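Local coordinates for protein ribose-phosphate pyrophosphokinase (Thermus thermophilus, PDB 7PN0) that catalyses the transfer of pyrophosphate from ATP to ribose 5-phosphate, giving the nucleotide precursor PRPP, at residues L4-S10 against D51-S57; F91-D97 against L128-V133; A112-Q116 against F136-P140; A245-Y251 against V267-C273. All coordinates share one frame. Residue numbers count along the deposited sequence, not the author numbering.

Interaction 1. Residues L4-S10 against D51-S57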
# COMPACT_ATOMS: atom_id res chain seq x y z
N LEU A 4 13.15 10.48 22.66
CA LEU A 4 14.32 11.06 22.00
C LEU A 4 13.88 12.20 21.09
O LEU A 4 12.93 12.04 20.29
CB LEU A 4 15.00 9.96 21.19
CG LEU A 4 15.53 8.75 21.98
CD1 LEU A 4 16.23 7.79 21.03
CD2 LEU A 4 16.53 9.18 23.05
N ILE A 5 14.55 13.34 21.21
CA ILE A 5 14.14 14.52 20.41
C ILE A 5 15.34 14.96 19.59
O ILE A 5 16.48 14.93 20.12
CB ILE A 5 13.50 15.61 21.31
CG1 ILE A 5 13.18 16.88 20.53
CG2 ILE A 5 14.27 15.88 22.58
CD1 ILE A 5 12.04 17.65 21.14
N PHE A 6 15.10 15.24 18.31
CA PHE A 6 16.10 15.74 17.34
C PHE A 6 15.54 16.94 16.60
O PHE A 6 14.33 17.18 16.64
CB PHE A 6 16.47 14.64 16.34
CG PHE A 6 16.93 13.37 17.00
CD1 PHE A 6 16.03 12.39 17.38
CD2 PHE A 6 18.28 13.13 17.21
CE1 PHE A 6 16.47 11.24 18.01
CE2 PHE A 6 18.71 11.95 17.79
CZ PHE A 6 17.81 11.02 18.21
N SER A 7 16.42 17.65 15.89
CA SER A 7 16.09 18.91 15.20
C SER A 7 16.72 18.85 13.81
O SER A 7 17.83 18.34 13.69
CB SER A 7 16.57 20.12 15.98
OG SER A 7 16.27 21.35 15.32
N GLY A 8 16.01 19.37 12.83
CA GLY A 8 16.63 19.80 11.57
C GLY A 8 17.25 21.17 11.75
O GLY A 8 17.43 21.58 12.92
N GLN A 9 17.59 21.85 10.65
CA GLN A 9 18.32 23.16 10.68
C GLN A 9 17.33 24.32 10.79
O GLN A 9 17.77 25.44 11.12
CB GLN A 9 19.22 23.34 9.45
CG GLN A 9 20.24 22.23 9.29
CD GLN A 9 21.27 22.51 8.23
OE1 GLN A 9 22.35 21.94 8.24
NE2 GLN A 9 20.96 23.43 7.33
N SER A 10 16.03 24.08 10.60
CA SER A 10 15.03 25.16 10.52
C SER A 10 14.91 25.93 11.86
O SER A 10 14.81 27.16 11.80
CB SER A 10 13.68 24.63 10.07
OG SER A 10 13.11 23.78 11.08
N ASP A 51 11.19 6.36 20.96
CA ASP A 51 10.02 7.19 20.59
C ASP A 51 10.59 8.52 20.14
O ASP A 51 11.04 9.33 21.02
CB ASP A 51 9.05 7.26 21.77
CG ASP A 51 7.65 7.70 21.42
OD1 ASP A 51 7.33 7.78 20.23
OD2 ASP A 51 6.87 7.93 22.38
N VAL A 52 10.76 8.64 18.83
CA VAL A 52 11.60 9.72 18.29
C VAL A 52 10.71 10.81 17.70
O VAL A 52 9.72 10.52 17.00
CB VAL A 52 12.76 9.26 17.39
CG1 VAL A 52 13.14 7.82 17.44
CG2 VAL A 52 12.95 10.00 16.08
N PHE A 53 11.06 12.03 18.04
CA PHE A 53 10.34 13.27 17.68
C PHE A 53 11.34 14.16 16.94
O PHE A 53 12.44 14.53 17.47
CB PHE A 53 9.81 13.96 18.94
CG PHE A 53 8.72 13.19 19.63
CD1 PHE A 53 9.02 12.11 20.45
CD2 PHE A 53 7.39 13.44 19.35
CE1 PHE A 53 8.02 11.35 21.03
CE2 PHE A 53 6.38 12.68 19.94
CZ PHE A 53 6.71 11.64 20.78
N ILE A 54 10.98 14.56 15.74
CA ILE A 54 11.95 15.32 14.91
C ILE A 54 11.30 16.65 14.66
O ILE A 54 10.22 16.66 14.07
CB ILE A 54 12.33 14.61 13.62
CG1 ILE A 54 12.99 13.27 13.87
CG2 ILE A 54 13.13 15.49 12.68
CD1 ILE A 54 12.71 12.31 12.75
N VAL A 55 11.96 17.73 15.08
CA VAL A 55 11.41 19.11 14.93
C VAL A 55 11.90 19.75 13.62
O VAL A 55 13.12 19.96 13.40
CB VAL A 55 11.78 19.97 16.15
CG1 VAL A 55 11.14 21.33 16.11
CG2 VAL A 55 11.40 19.28 17.45
N GLN A 56 10.97 20.23 12.82
CA GLN A 56 11.31 21.02 11.60
C GLN A 56 10.14 21.91 11.22
O GLN A 56 9.03 21.38 11.07
CB GLN A 56 11.66 20.10 10.43
CG GLN A 56 12.22 20.86 9.25
CD GLN A 56 13.72 21.02 9.36
OE1 GLN A 56 14.24 21.62 10.31
NE2 GLN A 56 14.42 20.44 8.42
N SER A 57 10.38 23.22 11.08
CA SER A 57 9.38 24.18 10.55
C SER A 57 9.70 24.45 9.08
O SER A 57 10.88 24.36 8.68
CB SER A 57 9.30 25.45 11.37
OG SER A 57 8.61 25.19 12.56
O HOH W 1 14.20 22.58 13.85
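This is a parallel pairing of neighbouring strands, 3-7 and 51-55, at one end of the five-stranded parallel sheet of the N-terminal PRTase-like domain, 3-7 being outermost within the chain. The short segments run at 21°, their axes 4.6 Å apart. Their hydrogen bonds stagger as parallel strands require: L4 N to D51 O, F53 N to L4 O, F6 N to F53 O and V55 N to F6 O, each 2.9 Å. On one face the branched chains of I5 and V55 meet (CD1 to CG2, 4.1 Å), and I5 packs on I18 and A19 of helix 12-21; on the other F6 CD1 lies 4.1 Å from V52 CG2, and helix 62-78 packs against I54. Such bulky apolar residues suit a sheet between helices. Beyond the strands, glycine, serine and glutamine take over. G8 N reaches V55 O (3.0 Å), where a side chain would strike Q56 OE1. That oxygen accepts from S10 N (3.1 Å) and S10 OG (2.6 Å), while S57 N donates to S10 OG at 2.8 Å.

Interaction 2. Residues F91-D97 against L128-V133. With ADP (adenosine-5'-diphosphate), chain C.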
# COMPACT_ATOMS: atom_id res chain seq x y z
N PHE A 91 3.64 24.55 9.36
CA PHE A 91 3.43 23.77 8.12
C PHE A 91 2.95 24.77 7.06
O PHE A 91 1.74 24.94 6.90
CB PHE A 91 2.45 22.63 8.34
CG PHE A 91 2.26 21.76 7.13
CD1 PHE A 91 3.30 21.53 6.22
CD2 PHE A 91 1.04 21.19 6.85
CE1 PHE A 91 3.14 20.71 5.13
CE2 PHE A 91 0.87 20.38 5.73
CZ PHE A 91 1.92 20.12 4.89
N SER A 92 3.91 25.44 6.42
CA SER A 92 3.63 26.55 5.46
C SER A 92 2.70 26.05 4.36
O SER A 92 1.81 26.81 3.91
CB SER A 92 4.91 27.09 4.90
OG SER A 92 5.57 26.17 4.04
N TYR A 93 2.94 24.82 3.89
CA TYR A 93 2.19 24.31 2.72
C TYR A 93 0.74 24.00 3.07
O TYR A 93 -0.03 23.65 2.12
CB TYR A 93 2.89 23.14 2.04
CG TYR A 93 4.04 23.50 1.13
CD1 TYR A 93 3.79 23.98 -0.16
CD2 TYR A 93 5.36 23.37 1.53
CE1 TYR A 93 4.81 24.29 -1.04
CE2 TYR A 93 6.39 23.67 0.67
CZ TYR A 93 6.12 24.11 -0.62
OH TYR A 93 7.14 24.45 -1.46
N ALA A 94 0.31 24.20 4.32
CA ALA A 94 -1.13 24.10 4.65
C ALA A 94 -1.89 25.15 3.81
O ALA A 94 -3.08 25.01 3.63
CB ALA A 94 -1.40 24.26 6.14
N ARG A 95 -1.24 26.19 3.32
CA ARG A 95 -1.94 27.21 2.49
C ARG A 95 -2.30 26.62 1.13
O ARG A 95 -3.14 27.17 0.46
CB ARG A 95 -1.06 28.44 2.29
CG ARG A 95 -0.81 29.19 3.58
CD ARG A 95 0.03 30.45 3.46
NE ARG A 95 -0.57 31.41 2.54
CZ ARG A 95 0.01 32.57 2.21
NH1 ARG A 95 1.18 32.91 2.75
NH2 ARG A 95 -0.60 33.36 1.34
N SER A 96 -1.60 25.58 0.71
CA SER A 96 -1.80 24.92 -0.61
C SER A 96 -2.78 23.78 -0.40
O SER A 96 -2.38 22.59 -0.52
CB SER A 96 -0.49 24.43 -1.17
OG SER A 96 0.41 25.50 -1.41
N ASP A 97 -4.03 24.15 -0.10
CA ASP A 97 -5.00 23.20 0.50
C ASP A 97 -6.20 22.99 -0.43
O ASP A 97 -7.11 22.29 -0.05
CB ASP A 97 -5.43 23.70 1.88
CG ASP A 97 -6.19 25.02 1.85
OD1 ASP A 97 -6.16 25.68 0.76
OD2 ASP A 97 -6.92 25.29 2.81
N LEU A 128 -2.73 25.02 11.90
CA LEU A 128 -2.83 24.76 10.43
C LEU A 128 -3.60 25.88 9.77
O LEU A 128 -4.54 26.40 10.38
CB LEU A 128 -3.52 23.44 10.18
CG LEU A 128 -2.67 22.24 10.57
CD1 LEU A 128 -3.52 21.00 10.56
CD2 LEU A 128 -1.47 22.11 9.65
N HIS A 129 -3.16 26.29 8.59
CA HIS A 129 -3.79 27.39 7.82
C HIS A 129 -5.29 27.12 7.65
O HIS A 129 -6.09 28.06 7.79
CB HIS A 129 -3.11 27.53 6.46
CG HIS A 129 -3.80 28.54 5.61
ND1 HIS A 129 -3.75 29.91 5.93
CD2 HIS A 129 -4.61 28.41 4.53
CE1 HIS A 129 -4.47 30.56 5.03
NE2 HIS A 129 -4.99 29.67 4.15
N SER A 130 -5.66 25.88 7.36
CA SER A 130 -7.08 25.47 7.32
C SER A 130 -7.22 24.17 8.10
O SER A 130 -6.36 23.31 8.02
CB SER A 130 -7.60 25.40 5.92
OG SER A 130 -7.12 24.23 5.22
N PRO A 131 -8.34 23.99 8.82
CA PRO A 131 -8.52 22.77 9.60
C PRO A 131 -8.74 21.51 8.74
O PRO A 131 -8.43 20.42 9.21
CB PRO A 131 -9.74 23.12 10.44
CG PRO A 131 -10.55 24.01 9.51
CD PRO A 131 -9.49 24.91 8.91
N GLN A 132 -9.16 21.67 7.49
CA GLN A 132 -9.34 20.52 6.56
C GLN A 132 -8.00 19.85 6.28
O GLN A 132 -8.00 18.66 5.94
CB GLN A 132 -9.99 20.95 5.25
CG GLN A 132 -11.44 21.34 5.40
CD GLN A 132 -11.64 22.76 5.86
OE1 GLN A 132 -10.72 23.57 6.01
NE2 GLN A 132 -12.90 23.08 6.05
N VAL A 133 -6.88 20.55 6.49
CA VAL A 133 -5.54 19.94 6.21
C VAL A 133 -5.31 18.71 7.12
O VAL A 133 -4.54 17.81 6.74
CB VAL A 133 -4.40 20.97 6.36
CG1 VAL A 133 -3.03 20.32 6.37
CG2 VAL A 133 -4.49 22.03 5.28
PB ADP C . -6.48 31.87 1.89
O1B ADP C . -7.47 31.77 3.07
O2B ADP C . -5.68 30.60 1.70
O3B ADP C . -5.63 33.12 1.83
PA ADP C . -7.02 31.63 -0.80
O1A ADP C . -6.89 30.14 -0.88
O2A ADP C . -7.92 32.31 -1.77
O3A ADP C . -7.50 32.03 0.66
O5' ADP C . -5.54 32.31 -0.79
C5' ADP C . -4.37 31.56 -1.23
C4' ADP C . -3.42 32.43 -2.03
O4' ADP C . -2.06 32.13 -1.60
C3' ADP C . -3.41 32.20 -3.55
O3' ADP C . -4.60 31.62 -4.08
C2' ADP C . -2.38 31.10 -3.69
O2' ADP C . -1.81 31.11 -4.98
C1' ADP C . -1.37 31.44 -2.60
N9 ADP C . -0.74 30.26 -2.00
C8 ADP C . -1.09 28.93 -2.17
N7 ADP C . -0.29 28.09 -1.54
C5 ADP C . 0.64 28.91 -0.93
C6 ADP C . 1.76 28.64 -0.12
N6 ADP C . 2.09 27.41 0.25
N1 ADP C . 2.50 29.69 0.33
C2 ADP C . 2.11 30.93 -0.03
N3 ADP C . 1.07 31.30 -0.77
C4 ADP C . 0.38 30.24 -1.22
O HOH W 2 -0.24 26.56 8.66
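Neither segment is a strand: F91-D97 winds through a 3-10 turn at 92-95, and L128-V133 is irregular until a 3-10 segment begins at P131. Their backbones come closest at A94 and H129, whose CA atoms are 5.3 Å apart. In the first, A94 N bonds to F91 O (3.0 Å) and S96 N to Y93 O (2.9 Å), and S96 centres an inverse gamma turn. The small methyl of A94 permits the approach: its CB lies 3.6 Å from H129 N and 3.9 Å from V133 CG2. On the apolar side, the edge of the F91 ring meets L128 CD2 (CD2 to CD2, 3.9 Å) and V133 CG1 (from CE2, 4.0 Å). Both segments follow C-terminal ends of strands of the parallel sheet, where PRTase-like folds place their ligand sites, and here they line the ADP pocket. S96 OG donates to the adenine N7 (2.7 Å), and H129 NE2 to the beta-phosphate O2B (2.7 Å). The CG of R95 sits over the imidazole of H129 as a CH-pi contact, 3.8 Å from the ring centroid, while adenine N3 lies over one face of the R95 guanidinium, which is salt-bridged to E220. N36 of the third subunit also hydrogen-bonds the nucleotide. S130 OG donates to D97 OD2 (2.6 Å), an oxygen that also accepts from Q132 NE2 of a second subunit.

Interaction 3. Residues A112-Q116 against F136-P140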
# COMPACT_ATOMS: atom_id res chain seq x y z
N ALA A 112 1.84 15.50 2.87
CA ALA A 112 1.37 14.48 3.83
C ALA A 112 1.78 13.10 3.34
O ALA A 112 2.27 12.26 4.16
CB ALA A 112 -0.10 14.62 4.06
N ASP A 113 1.50 12.79 2.08
CA ASP A 113 1.83 11.47 1.46
C ASP A 113 3.34 11.26 1.49
O ASP A 113 3.76 10.14 1.84
CB ASP A 113 1.18 11.36 0.09
CG ASP A 113 -0.33 11.17 0.16
OD1 ASP A 113 -0.81 10.54 1.12
OD2 ASP A 113 -1.01 11.66 -0.71
N LEU A 114 4.14 12.28 1.17
CA LEU A 114 5.61 12.12 1.19
C LEU A 114 6.07 11.81 2.64
O LEU A 114 6.95 10.99 2.79
CB LEU A 114 6.28 13.39 0.69
CG LEU A 114 5.97 13.82 -0.75
CD1 LEU A 114 6.73 15.04 -1.13
CD2 LEU A 114 6.26 12.71 -1.72
N LEU A 115 5.55 12.51 3.64
CA LEU A 115 5.94 12.26 5.07
C LEU A 115 5.58 10.82 5.41
O LEU A 115 6.40 10.12 6.02
CB LEU A 115 5.24 13.25 5.99
CG LEU A 115 5.83 14.65 5.98
CD1 LEU A 115 4.85 15.65 6.52
CD2 LEU A 115 7.16 14.64 6.76
N GLN A 116 4.42 10.34 4.97
CA GLN A 116 3.99 8.96 5.29
C GLN A 116 4.93 7.98 4.59
O GLN A 116 5.36 7.01 5.22
CB GLN A 116 2.52 8.77 4.92
CG GLN A 116 1.64 9.55 5.84
CD GLN A 116 0.22 9.72 5.32
OE1 GLN A 116 -0.19 9.23 4.26
NE2 GLN A 116 -0.57 10.32 6.16
N PHE A 136 -5.84 15.53 5.28
CA PHE A 136 -4.87 15.18 4.23
C PHE A 136 -3.92 14.10 4.76
O PHE A 136 -3.24 13.47 3.96
CB PHE A 136 -4.07 16.40 3.78
CG PHE A 136 -4.85 17.49 3.07
CD1 PHE A 136 -6.16 17.32 2.67
CD2 PHE A 136 -4.22 18.65 2.71
CE1 PHE A 136 -6.83 18.33 2.00
CE2 PHE A 136 -4.90 19.66 2.02
CZ PHE A 136 -6.20 19.50 1.68
N PHE A 137 -3.88 13.87 6.07
CA PHE A 137 -3.02 12.86 6.72
C PHE A 137 -3.83 11.60 7.01
O PHE A 137 -4.95 11.68 7.48
CB PHE A 137 -2.36 13.39 8.00
CG PHE A 137 -1.35 14.47 7.77
CD1 PHE A 137 -1.74 15.79 7.72
CD2 PHE A 137 -0.02 14.15 7.57
CE1 PHE A 137 -0.81 16.79 7.47
CE2 PHE A 137 0.90 15.16 7.31
CZ PHE A 137 0.51 16.46 7.26
N LYS A 138 -3.25 10.44 6.72
CA LYS A 138 -3.80 9.15 7.15
C LYS A 138 -3.28 8.85 8.56
O LYS A 138 -4.02 8.28 9.36
CB LYS A 138 -3.45 8.05 6.15
CG LYS A 138 -4.04 6.70 6.56
CD LYS A 138 -5.57 6.65 6.59
CE LYS A 138 -6.15 5.24 6.54
NZ LYS A 138 -7.58 5.20 6.91
N ILE A 139 -2.04 9.20 8.84
CA ILE A 139 -1.41 9.03 10.17
C ILE A 139 -2.02 10.02 11.14
O ILE A 139 -2.49 11.07 10.72
CB ILE A 139 0.11 9.23 10.10
CG1 ILE A 139 0.50 10.57 9.45
CG2 ILE A 139 0.74 8.04 9.41
CD1 ILE A 139 2.00 10.90 9.60
N PRO A 140 -2.06 9.68 12.45
CA PRO A 140 -2.60 10.60 13.45
C PRO A 140 -1.89 11.95 13.41
O PRO A 140 -0.63 12.00 13.25
CB PRO A 140 -2.40 9.89 14.78
CG PRO A 140 -2.14 8.45 14.45
CD PRO A 140 -1.66 8.41 13.02
O HOH W 3 -2.57 10.98 3.20
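A112 opens the contact between helix 107-118 and the irregular chain that leads into strand 141-144. Its CB rests on the face of the F137 ring, 3.6 Å from the centroid, as a CH-pi contact, and lies 3.3 Å from F136 O; a larger side chain would hold the aromatic residue off. D113 points away, yet a water lies 2.8 Å from D113 OD1 and 2.7 Å from F136 O. L115, which also packs on L69 and L70 of helix 62-78, touches the edge of the same ring through CD1, 4.1 Å from F137 CE2. Q116, long and flexible, reaches over the backbone of K138 and I139 and packs on the I139 side chain. K138 itself turns outward, its NZ bonded to T117 O of a fourth subunit. The contact is thus made by the apolar and CH-pi packing of A112 and L115 around F137, together with the Q116 side chain lying along K138 and I139, with water at the polar border.

Interaction 4. Residues A245-Y251 against V267-C273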
# COMPACT_ATOMS: atom_id res chain seq x y z
N ALA A 245 -1.48 40.06 16.55
CA ALA A 245 -0.81 38.81 16.93
C ALA A 245 -1.11 37.75 15.88
O ALA A 245 -2.13 37.87 15.16
CB ALA A 245 -1.24 38.40 18.31
N ALA A 246 -0.24 36.77 15.79
CA ALA A 246 -0.42 35.60 14.91
C ALA A 246 0.28 34.43 15.57
O ALA A 246 1.16 34.68 16.44
CB ALA A 246 0.15 35.87 13.53
N THR A 247 -0.02 33.22 15.12
CA THR A 247 0.79 32.05 15.55
C THR A 247 2.16 32.10 14.89
O THR A 247 3.21 32.07 15.62
CB THR A 247 0.08 30.72 15.29
OG1 THR A 247 -1.17 30.72 16.00
CG2 THR A 247 0.97 29.60 15.75
N HIS A 248 2.19 32.16 13.56
CA HIS A 248 3.41 31.96 12.76
C HIS A 248 3.93 33.32 12.29
O HIS A 248 3.25 33.98 11.45
CB HIS A 248 3.12 31.02 11.59
CG HIS A 248 2.42 29.76 11.99
ND1 HIS A 248 3.01 28.83 12.82
CD2 HIS A 248 1.22 29.25 11.61
CE1 HIS A 248 2.18 27.81 12.98
NE2 HIS A 248 1.07 28.04 12.27
N GLY A 249 5.08 33.69 12.83
CA GLY A 249 5.79 34.93 12.48
C GLY A 249 6.78 34.60 11.41
O GLY A 249 7.97 34.35 11.72
N VAL A 250 6.29 34.53 10.18
CA VAL A 250 7.11 34.07 9.04
C VAL A 250 8.00 35.26 8.58
O VAL A 250 9.22 35.07 8.43
CB VAL A 250 6.22 33.48 7.95
CG1 VAL A 250 7.09 32.90 6.85
CG2 VAL A 250 5.23 32.46 8.50
N TYR A 251 7.43 36.46 8.47
CA TYR A 251 8.21 37.74 8.37
C TYR A 251 9.19 37.68 7.19
O TYR A 251 10.42 37.73 7.34
CB TYR A 251 8.94 38.01 9.68
CG TYR A 251 8.06 38.19 10.89
CD1 TYR A 251 6.91 38.96 10.85
CD2 TYR A 251 8.41 37.64 12.11
CE1 TYR A 251 6.17 39.23 12.00
CE2 TYR A 251 7.66 37.84 13.25
CZ TYR A 251 6.53 38.63 13.19
OH TYR A 251 5.79 38.84 14.32
N VAL A 267 3.56 43.79 17.37
CA VAL A 267 3.20 42.57 16.61
C VAL A 267 3.83 41.40 17.35
O VAL A 267 5.07 41.37 17.47
CB VAL A 267 3.66 42.66 15.15
CG1 VAL A 267 3.24 41.42 14.37
CG2 VAL A 267 3.13 43.93 14.50
N ALA A 268 2.99 40.50 17.84
CA ALA A 268 3.42 39.32 18.60
C ALA A 268 3.16 38.08 17.74
O ALA A 268 2.10 38.02 17.08
CB ALA A 268 2.68 39.24 19.91
N ALA A 269 4.07 37.12 17.82
CA ALA A 269 3.94 35.81 17.14
C ALA A 269 4.67 34.80 18.00
O ALA A 269 5.49 35.21 18.85
CB ALA A 269 4.47 35.91 15.76
N THR A 270 4.36 33.51 17.83
CA THR A 270 5.07 32.47 18.57
C THR A 270 6.45 32.26 17.92
O THR A 270 6.81 32.94 16.89
CB THR A 270 4.26 31.16 18.63
OG1 THR A 270 4.43 30.56 17.34
CG2 THR A 270 2.81 31.38 19.02
N ASP A 271 7.17 31.28 18.44
CA ASP A 271 8.50 30.91 17.93
C ASP A 271 8.37 29.61 17.12
O ASP A 271 9.36 28.91 16.98
CB ASP A 271 9.54 30.84 19.06
CG ASP A 271 9.17 30.03 20.29
OD1 ASP A 271 8.06 29.47 20.34
OD2 ASP A 271 10.01 29.97 21.22
N THR A 272 7.20 29.29 16.57
CA THR A 272 7.11 28.15 15.60
C THR A 272 8.14 28.36 14.48
O THR A 272 8.71 27.37 13.94
CB THR A 272 5.71 27.98 14.99
OG1 THR A 272 5.31 29.21 14.40
CG2 THR A 272 4.64 27.53 15.95
N CYS A 273 8.35 29.62 14.10
CA CYS A 273 9.40 30.09 13.18
C CYS A 273 10.39 30.90 14.00
O CYS A 273 9.98 31.59 14.94
CB CYS A 273 8.83 30.99 12.10
SG CYS A 273 7.50 30.16 11.18
O HOH W 4 6.43 31.77 14.53
O HOH W 5 8.92 34.27 14.38
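T247 O takes two hydrogen bonds from T270, one from OG1 (2.6 Å) and one from N (2.9 Å), and H248 ND1 pairs with T272 OG1 at 2.8 Å. Threonine suits position 270 because the same OG1 accepts from T272 N (3.1 Å), an ST turn that redirects the chain here. A water between the segments accepts from G249 N and C273 N (2.9 Å each) and donates to T270 O (2.7 Å); another lies 2.8 Å from G249 O and 2.9 Å from C273 O. Before the corner at T247 the segments are neighbouring parallel strands of the mixed sheet in the C-terminal half, a PRTase-like domain: A246 N donates to A268 O (2.9 Å), and A269 CA approaches A246 O to 3.1 Å. After it, strand 248-249 pairs with strand 220-221. The alanines keep this part compact, with A245 CB 4.3 Å from A268 CB against helix 147-157. G249 leaves space that a CB would take from A269 CB and the Y251 ring. Y251 folds back across the strand, its OH 3.5 Å from A269 CB and 3.6 Å from V267 CG1, while V250 CG2 lies 4.2 Å from C273 SG.

How the interactions relate
Interactions 1 and 4 belong to different halves of the chain, with centres 20 Å apart, yet they meet directly: S57 OG lies 2.6 Å from T272 O, a probable hydrogen bond joining the loop after strand 51-55 to the loop after strand 266-270. Interaction 2 holds five of the seven residues of the ADP pocket. Interaction 3 is its neighbour, centres 13 Å apart, touching it where D97 O meets F136 CZ (3.4 Å) and F91 CE2 meets F137 CZ (4.2 Å); their segments alternate along the chain, and both contact the third subunit. Interaction 4 comes within about 5 Å of interaction 2 at the nearest atoms, and the V250 side chain is about 9 Å from ADP.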